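Local coordinates for protein malic enzyme (Entamoeba histolytica, PDB 3NV9) that probably catalyses the oxidative decarboxylation of malate to pyruvate with a nicotinamide dinucleotide as electron acceptor, at residues L210-K215 and A343-T348; D187-H192 and V430-D435; G115-K120 and P134-S139. One frame throughout, in Å; residues are numbered along the deposited sequence.

Overall arrangement
From the N terminus, contact 3 closes first: the rest of helix 114-128, a short turn and the start of strand 131-136, in the four-stranded parallel sheet, lie between 115-120 and 134-139. Contact 2 opens afterwards at 187-192, on the far outer strand of that sheet, and closes only at 430-435, after helix 413-428. Nested inside this long loop is contact 1, where the end of helix 193-213 meets an outermost strand, 345-348, of the second, mixed sheet in the NAD-binding region. Strand 190-192 runs directly into helix 193-213, linking the two regions. The centres of contacts 1 and 3 lie about 34 Å apart, on opposite sides of the chain's centre.

Contact 1 of 3, residues L210-K215 and A343-T348; sequences LKLVKK and AYIVAT. With NA (sodium ion), chain J.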
# COMPACT_ATOMS: atom_id res chain seq x y z
N LEU A 210 -26.81 -21.93 18.82
CA LEU A 210 -27.24 -23.30 19.13
C LEU A 210 -27.14 -23.67 20.61
O LEU A 210 -28.05 -24.33 21.13
CB LEU A 210 -26.53 -24.34 18.26
CG LEU A 210 -26.94 -24.34 16.79
CD1 LEU A 210 -26.12 -25.36 16.12
CD2 LEU A 210 -28.42 -24.63 16.50
N LYS A 211 -26.07 -23.25 21.28
CA LYS A 211 -25.97 -23.46 22.73
C LYS A 211 -27.11 -22.78 23.44
O LYS A 211 -27.74 -23.37 24.31
CB LYS A 211 -24.64 -22.94 23.27
CG LYS A 211 -23.54 -23.98 23.22
CD LYS A 211 -22.17 -23.37 23.14
CE LYS A 211 -21.10 -24.44 22.84
NZ LYS A 211 -20.68 -25.08 24.11
N LEU A 212 -27.37 -21.53 23.09
CA LEU A 212 -28.45 -20.79 23.74
C LEU A 212 -29.82 -21.44 23.61
O LEU A 212 -30.59 -21.36 24.53
CB LEU A 212 -28.52 -19.34 23.25
CG LEU A 212 -27.37 -18.51 23.83
CD1 LEU A 212 -27.00 -17.26 22.99
CD2 LEU A 212 -27.69 -18.19 25.30
N VAL A 213 -30.12 -22.06 22.46
CA VAL A 213 -31.47 -22.61 22.21
C VAL A 213 -31.55 -24.10 22.58
O VAL A 213 -32.58 -24.74 22.40
CB VAL A 213 -31.99 -22.37 20.72
CG1 VAL A 213 -32.07 -20.83 20.37
CG2 VAL A 213 -31.18 -23.13 19.68
N LYS A 214 -30.43 -24.61 23.07
CA LYS A 214 -30.20 -26.03 23.40
C LYS A 214 -30.49 -27.02 22.27
O LYS A 214 -31.27 -27.96 22.44
CB LYS A 214 -30.95 -26.41 24.68
CG LYS A 214 -30.55 -25.58 25.87
CD LYS A 214 -31.63 -25.52 26.95
CE LYS A 214 -31.12 -24.72 28.19
NZ LYS A 214 -32.24 -23.99 28.87
N LYS A 215 -29.86 -26.85 21.10
CA LYS A 215 -30.05 -27.81 20.00
C LYS A 215 -28.71 -28.31 19.46
O LYS A 215 -27.74 -27.54 19.39
CB LYS A 215 -30.88 -27.21 18.86
CG LYS A 215 -32.29 -26.72 19.22
CD LYS A 215 -32.94 -25.99 18.03
CE LYS A 215 -34.31 -25.45 18.42
NZ LYS A 215 -35.10 -24.73 17.31
N ALA A 343 -38.72 -14.35 16.34
CA ALA A 343 -37.32 -14.79 16.29
C ALA A 343 -36.73 -14.67 17.68
O ALA A 343 -37.00 -13.70 18.40
CB ALA A 343 -36.53 -13.98 15.28
N TYR A 344 -35.94 -15.66 18.06
CA TYR A 344 -35.36 -15.64 19.40
C TYR A 344 -33.98 -14.96 19.41
O TYR A 344 -33.64 -14.17 20.33
CB TYR A 344 -35.27 -17.07 19.90
CG TYR A 344 -34.82 -17.17 21.32
CD1 TYR A 344 -35.57 -16.64 22.37
CD2 TYR A 344 -33.64 -17.80 21.61
CE1 TYR A 344 -35.12 -16.76 23.69
CE2 TYR A 344 -33.21 -17.95 22.90
CZ TYR A 344 -33.93 -17.42 23.92
OH TYR A 344 -33.42 -17.58 25.19
N ILE A 345 -33.20 -15.30 18.38
CA ILE A 345 -31.87 -14.76 18.11
C ILE A 345 -31.85 -14.23 16.68
O ILE A 345 -32.28 -14.93 15.74
CB ILE A 345 -30.80 -15.85 18.28
CG1 ILE A 345 -30.70 -16.29 19.75
CG2 ILE A 345 -29.44 -15.45 17.71
CD1 ILE A 345 -30.02 -17.61 19.91
N VAL A 346 -31.38 -12.99 16.54
CA VAL A 346 -31.25 -12.32 15.23
C VAL A 346 -29.87 -11.66 15.14
O VAL A 346 -29.45 -10.92 16.06
CB VAL A 346 -32.32 -11.17 15.06
CG1 VAL A 346 -32.28 -10.58 13.63
CG2 VAL A 346 -33.73 -11.66 15.37
N ALA A 347 -29.19 -11.94 14.03
CA ALA A 347 -27.92 -11.31 13.72
C ALA A 347 -28.05 -10.52 12.43
O ALA A 347 -28.78 -10.92 11.51
CB ALA A 347 -26.87 -12.33 13.51
N THR A 348 -27.28 -9.43 12.35
CA THR A 348 -27.07 -8.72 11.09
C THR A 348 -25.57 -8.50 10.86
O THR A 348 -24.74 -8.88 11.68
CB THR A 348 -27.83 -7.33 11.03
OG1 THR A 348 -27.11 -6.32 11.71
CG2 THR A 348 -29.20 -7.38 11.60
NA NA J . -25.90 -6.95 14.03
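The backbones of Val213, near the end of its helix, and Tyr344, just before strand 345-348, come no nearer than 8.5 Å between their CA atoms, so side chains alone bridge the gap. Val213 and Ile345 share the work. The valine methyl CG1 lies 3.6 Å from Tyr344 CD2, approaching the aromatic ring obliquely, and 3.8 Å from Ile345 CD1. With its CG anti to the backbone N (chi1 -174°), Tyr344 presents the CD2/CE2 side of its ring to Val213 CG1, and the two side chains lie alongside, pointing opposite ways. Ile345 reaches across with its longer branch: CG1 continues outward (chi2 162°), and the terminal methyl CD1 also meets Leu212 CB at 4.0 Å. A beta-branched valine fits here because its short, stiff side chain fills the space close to the helix, whereas isoleucine has the length to cross from the strand. The contact is wholly apolar, suited to the buried Val213 and Ile345, while Tyr344 at its margin is partly exposed and makes a cation-pi contact with Lys320.

Just beyond Val213 the helix stops in a Schellman motif: Lys214 has positive phi, and Lys215 N bonds back to Leu210 O at 3.1 Å. The turn sends Lys215 away from the contact, where its ammonium group (NZ) forms a salt bridge with Asp296. Three residues beyond Ile345, Thr348 OG1 binds a sodium ion at 2.7 Å, together with the carbonyl oxygens of Arg350 and Pro354. Ile345 and Ala347 pair through their backbones with Val323 of the parallel strand 322-325, and Val213 packs on Ile322 of that strand. The end of helix 193-213 thus packs against the border of the mixed Rossmann-type sheet, while Ala343 and Val346 meet helix 335-340.

Contact 2 of 3, residues D187-H192 and V430-D435; sequences DIPVWH and VARVTD. With SO4 (sulfate ion), chain I.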
# COMPACT_ATOMS: atom_id res chain seq x y z
N ASP A 187 2.80 -17.91 -4.37
CA ASP A 187 3.73 -18.41 -3.37
C ASP A 187 3.46 -17.85 -1.95
O ASP A 187 4.18 -18.15 -0.98
CB ASP A 187 5.18 -18.16 -3.83
CG ASP A 187 5.66 -19.18 -4.95
OD1 ASP A 187 5.10 -20.32 -5.08
OD2 ASP A 187 6.60 -18.84 -5.71
N ILE A 188 2.40 -17.05 -1.86
CA ILE A 188 1.75 -16.56 -0.64
C ILE A 188 0.30 -17.07 -0.60
O ILE A 188 -0.26 -17.48 -1.61
CB ILE A 188 1.76 -15.01 -0.51
CG1 ILE A 188 1.02 -14.36 -1.69
CG2 ILE A 188 3.19 -14.51 -0.39
CD1 ILE A 188 0.98 -12.82 -1.66
N PRO A 189 -0.30 -17.11 0.60
CA PRO A 189 -1.70 -17.44 0.76
C PRO A 189 -2.66 -16.41 0.13
O PRO A 189 -2.52 -15.20 0.37
CB PRO A 189 -1.91 -17.43 2.29
CG PRO A 189 -0.86 -16.54 2.79
CD PRO A 189 0.34 -16.85 1.90
N VAL A 190 -3.63 -16.93 -0.64
CA VAL A 190 -4.70 -16.16 -1.24
C VAL A 190 -6.04 -16.73 -0.82
O VAL A 190 -6.27 -17.94 -0.89
CB VAL A 190 -4.60 -16.19 -2.81
CG1 VAL A 190 -5.76 -15.37 -3.48
CG2 VAL A 190 -3.29 -15.63 -3.21
N TRP A 191 -6.93 -15.86 -0.38
CA TRP A 191 -8.23 -16.31 0.08
C TRP A 191 -9.21 -15.21 -0.28
O TRP A 191 -8.80 -14.14 -0.69
CB TRP A 191 -8.20 -16.65 1.58
CG TRP A 191 -8.45 -15.52 2.50
CD1 TRP A 191 -7.94 -14.26 2.41
CD2 TRP A 191 -9.28 -15.53 3.70
NE1 TRP A 191 -8.40 -13.48 3.47
CE2 TRP A 191 -9.23 -14.24 4.25
CE3 TRP A 191 -10.06 -16.51 4.34
CZ2 TRP A 191 -9.94 -13.91 5.42
CZ3 TRP A 191 -10.75 -16.18 5.51
CH2 TRP A 191 -10.68 -14.90 6.03
N HIS A 192 -10.50 -15.47 -0.14
CA HIS A 192 -11.52 -14.53 -0.50
C HIS A 192 -12.38 -14.32 0.79
O HIS A 192 -13.04 -15.23 1.28
CB HIS A 192 -12.27 -15.05 -1.76
CG HIS A 192 -13.48 -14.26 -2.18
ND1 HIS A 192 -13.68 -12.94 -1.83
CD2 HIS A 192 -14.52 -14.58 -2.97
CE1 HIS A 192 -14.83 -12.51 -2.33
NE2 HIS A 192 -15.35 -13.49 -3.04
N VAL A 430 -0.22 -27.13 5.91
CA VAL A 430 0.00 -25.96 5.07
C VAL A 430 0.99 -24.93 5.64
O VAL A 430 1.39 -24.00 4.92
CB VAL A 430 -1.32 -25.36 4.63
CG1 VAL A 430 -2.15 -26.45 3.98
CG2 VAL A 430 -2.08 -24.70 5.83
N ALA A 431 1.40 -25.10 6.90
CA ALA A 431 2.36 -24.17 7.52
C ALA A 431 3.79 -24.43 7.10
O ALA A 431 4.23 -25.57 7.01
CB ALA A 431 2.23 -24.19 9.04
N ARG A 432 4.50 -23.33 6.84
CA ARG A 432 5.90 -23.34 6.44
C ARG A 432 6.82 -23.02 7.62
O ARG A 432 8.04 -23.02 7.52
CB ARG A 432 6.12 -22.38 5.27
CG ARG A 432 5.46 -22.90 3.95
CD ARG A 432 5.76 -21.99 2.75
NE ARG A 432 4.86 -20.83 2.74
CZ ARG A 432 4.52 -20.11 1.67
NH1 ARG A 432 4.99 -20.43 0.46
NH2 ARG A 432 3.68 -19.08 1.81
N VAL A 433 6.19 -22.72 8.75
CA VAL A 433 6.87 -22.53 10.03
C VAL A 433 6.11 -23.42 11.00
O VAL A 433 4.97 -23.10 11.38
CB VAL A 433 6.73 -21.07 10.55
CG1 VAL A 433 7.19 -20.98 12.04
CG2 VAL A 433 7.50 -20.09 9.66
N THR A 434 6.73 -24.55 11.38
CA THR A 434 6.01 -25.68 12.00
C THR A 434 6.33 -25.99 13.47
O THR A 434 5.71 -26.87 14.07
CB THR A 434 6.30 -27.03 11.25
OG1 THR A 434 7.73 -27.21 11.15
CG2 THR A 434 5.62 -27.05 9.87
N ASP A 435 7.32 -25.35 14.03
CA ASP A 435 7.70 -25.76 15.37
C ASP A 435 7.41 -24.73 16.48
O ASP A 435 8.01 -24.81 17.55
CB ASP A 435 9.18 -26.13 15.37
CG ASP A 435 9.50 -27.27 14.41
OD1 ASP A 435 8.69 -28.20 14.31
OD2 ASP A 435 10.56 -27.23 13.74
S SO4 I . 8.18 -23.28 0.23
O1 SO4 I . 7.82 -24.03 1.43
O2 SO4 I . 9.62 -23.02 0.30
O3 SO4 I . 7.87 -24.07 -0.97
O4 SO4 I . 7.46 -22.02 0.13
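Arg432 reaches the backbone carbonyl of Asp187, and both its terminal nitrogens, NH1 and NH2, converge on the one oxygen. NH1 lies 2.8 Å from Asp187 O and NH2 3.0 Å from the same atom. The oxygen sits close to the guanidinium plane, but both donors come from one face of the carbonyl plane, tilted well off it. Sharing one acceptor bends both bonds, with N-H...O angles of 147° and 138°. NH1 also donates to sulfate O4 at 3.0 Å, and NE bonds to Arg374 O, so all three guanidinium nitrogens are engaged. The bend at chi3 (-81°) turns the group into this position, leaving NH2 4.0 Å from Pro189 CD. The Asp187 carboxylate stands back, OD1 5.5 Å from Arg432 NH1, and Asp187 N bonds to Gln159.

Asp187 lies between helix 174-185 and strand 190-192, an outermost strand of the four-stranded parallel sheet, so the bonds tie the lead-in to that strand to the loop between helices 413-428 and 438-461. Arginine suits this place because its flat, multiply donating head can serve two carbonyls and an anion together. The sulfate, probably from the crystallisation liquor, also bonds to Arg376, consistent with a locally positive patch.

Contact 3 of 3, residues G115-K120 and P134-S139; sequences GVMEGK and PICIDS
Met117 meets Pro134 and Cys136 because its CG stands beside its own backbone N (chi1 -49°), a rotation that carries this methylene to 3.6 Å from Cys136 SG. The chain then bends again at chi2 (-53°), so SD and CE turn off from the strand. Cys136 turns its sulfur toward the helix with SG anti to its carbonyl carbon. Closer to the helix backbone, Met117 CB packs against Pro134 CB at 3.6 Å, and the proline ring continues to Glu118: Pro134 CB lies 3.9 Å from Glu118 N. The compact proline ring lets the backbones come close, with the CA atoms of Met117 and Pro134 only 4.9 Å apart, while flexible methionine can fold to fit beside the small cysteine.

Helix 114-128 and strand 131-136 belong to a beta-alpha-beta unit that starts with strand 92-97; the short helix and strand axes approach to 7.8 Å and run nearly antiparallel, at 155°. Met117 also packs on Val95 and Ser97 of the first strand, so it lies over two neighbouring strands of the parallel sheet.

Of the Glu118 side chain, CB is the part near Pro134, 4.2 Å from Pro134 CG. Its extended chain takes the buried carboxylate onward to the backbone N of Lys46 and Ile47 and to Leu88 N of the second subunit, whose Leu88 side chain packs on Pro134 as well.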
# COMPACT_ATOMS: atom_id res chain seq x y z
N GLY A 115 -13.64 2.94 -0.16
CA GLY A 115 -14.18 3.19 1.17
C GLY A 115 -14.16 1.91 1.94
O GLY A 115 -13.64 1.85 3.07
N VAL A 116 -14.69 0.85 1.34
CA VAL A 116 -14.80 -0.45 2.04
C VAL A 116 -13.42 -1.11 2.20
O VAL A 116 -13.11 -1.66 3.27
CB VAL A 116 -15.76 -1.38 1.28
CG1 VAL A 116 -15.67 -2.86 1.77
CG2 VAL A 116 -17.21 -0.85 1.41
N MET A 117 -12.56 -1.04 1.18
CA MET A 117 -11.24 -1.72 1.28
C MET A 117 -10.30 -0.98 2.21
O MET A 117 -9.46 -1.59 2.86
CB MET A 117 -10.57 -1.93 -0.11
CG MET A 117 -11.48 -2.54 -1.18
SD MET A 117 -12.25 -4.06 -0.61
CE MET A 117 -13.90 -3.87 -1.29
N GLU A 118 -10.45 0.34 2.28
CA GLU A 118 -9.72 1.11 3.32
C GLU A 118 -10.20 0.81 4.77
O GLU A 118 -9.41 0.76 5.69
CB GLU A 118 -9.75 2.62 3.00
CG GLU A 118 -8.62 3.30 3.64
CD GLU A 118 -8.54 4.78 3.39
OE1 GLU A 118 -7.76 5.47 4.11
OE2 GLU A 118 -9.27 5.25 2.51
N GLY A 119 -11.50 0.60 4.96
CA GLY A 119 -12.03 0.22 6.27
C GLY A 119 -11.52 -1.16 6.64
O GLY A 119 -11.17 -1.38 7.79
N LYS A 120 -11.44 -2.07 5.68
CA LYS A 120 -10.83 -3.41 5.92
C LYS A 120 -9.36 -3.26 6.33
O LYS A 120 -8.91 -3.91 7.24
CB LYS A 120 -10.87 -4.36 4.68
CG LYS A 120 -12.24 -4.68 4.07
CD LYS A 120 -12.97 -5.74 4.88
CE LYS A 120 -14.28 -6.08 4.12
NZ LYS A 120 -15.07 -7.18 4.86
N PRO A 134 -5.64 -0.87 0.68
CA PRO A 134 -6.61 -1.19 -0.38
C PRO A 134 -5.88 -1.34 -1.75
O PRO A 134 -4.93 -0.57 -2.05
CB PRO A 134 -7.57 -0.00 -0.35
CG PRO A 134 -6.84 1.11 0.42
CD PRO A 134 -5.67 0.53 1.12
N ILE A 135 -6.27 -2.35 -2.56
CA ILE A 135 -5.81 -2.43 -3.96
C ILE A 135 -7.02 -2.58 -4.83
O ILE A 135 -7.44 -3.68 -5.09
CB ILE A 135 -4.89 -3.63 -4.19
CG1 ILE A 135 -3.69 -3.59 -3.24
CG2 ILE A 135 -4.39 -3.74 -5.67
CD1 ILE A 135 -2.60 -2.60 -3.65
N CYS A 136 -7.63 -1.46 -5.21
CA CYS A 136 -8.85 -1.44 -6.07
C CYS A 136 -8.47 -1.34 -7.56
O CYS A 136 -7.77 -0.43 -7.97
CB CYS A 136 -9.77 -0.29 -5.67
SG CYS A 136 -10.60 -0.65 -4.15
N ILE A 137 -8.88 -2.31 -8.36
CA ILE A 137 -8.41 -2.42 -9.73
C ILE A 137 -9.57 -2.43 -10.68
O ILE A 137 -10.70 -2.74 -10.30
CB ILE A 137 -7.63 -3.70 -9.98
CG1 ILE A 137 -8.58 -4.95 -9.94
CG2 ILE A 137 -6.42 -3.79 -9.00
CD1 ILE A 137 -7.87 -6.34 -10.17
N ASP A 138 -9.27 -2.09 -11.92
CA ASP A 138 -10.24 -2.28 -13.00
C ASP A 138 -10.03 -3.68 -13.54
O ASP A 138 -8.92 -4.04 -13.98
CB ASP A 138 -10.01 -1.25 -14.10
CG ASP A 138 -11.11 -1.32 -15.20
OD1 ASP A 138 -11.99 -2.23 -15.19
OD2 ASP A 138 -11.11 -0.42 -16.06
N SER A 139 -11.06 -4.51 -13.54
CA SER A 139 -10.86 -5.85 -14.16
C SER A 139 -11.52 -5.98 -15.57
O SER A 139 -11.66 -7.08 -16.09
CB SER A 139 -11.33 -6.95 -13.24
OG SER A 139 -12.77 -6.96 -13.17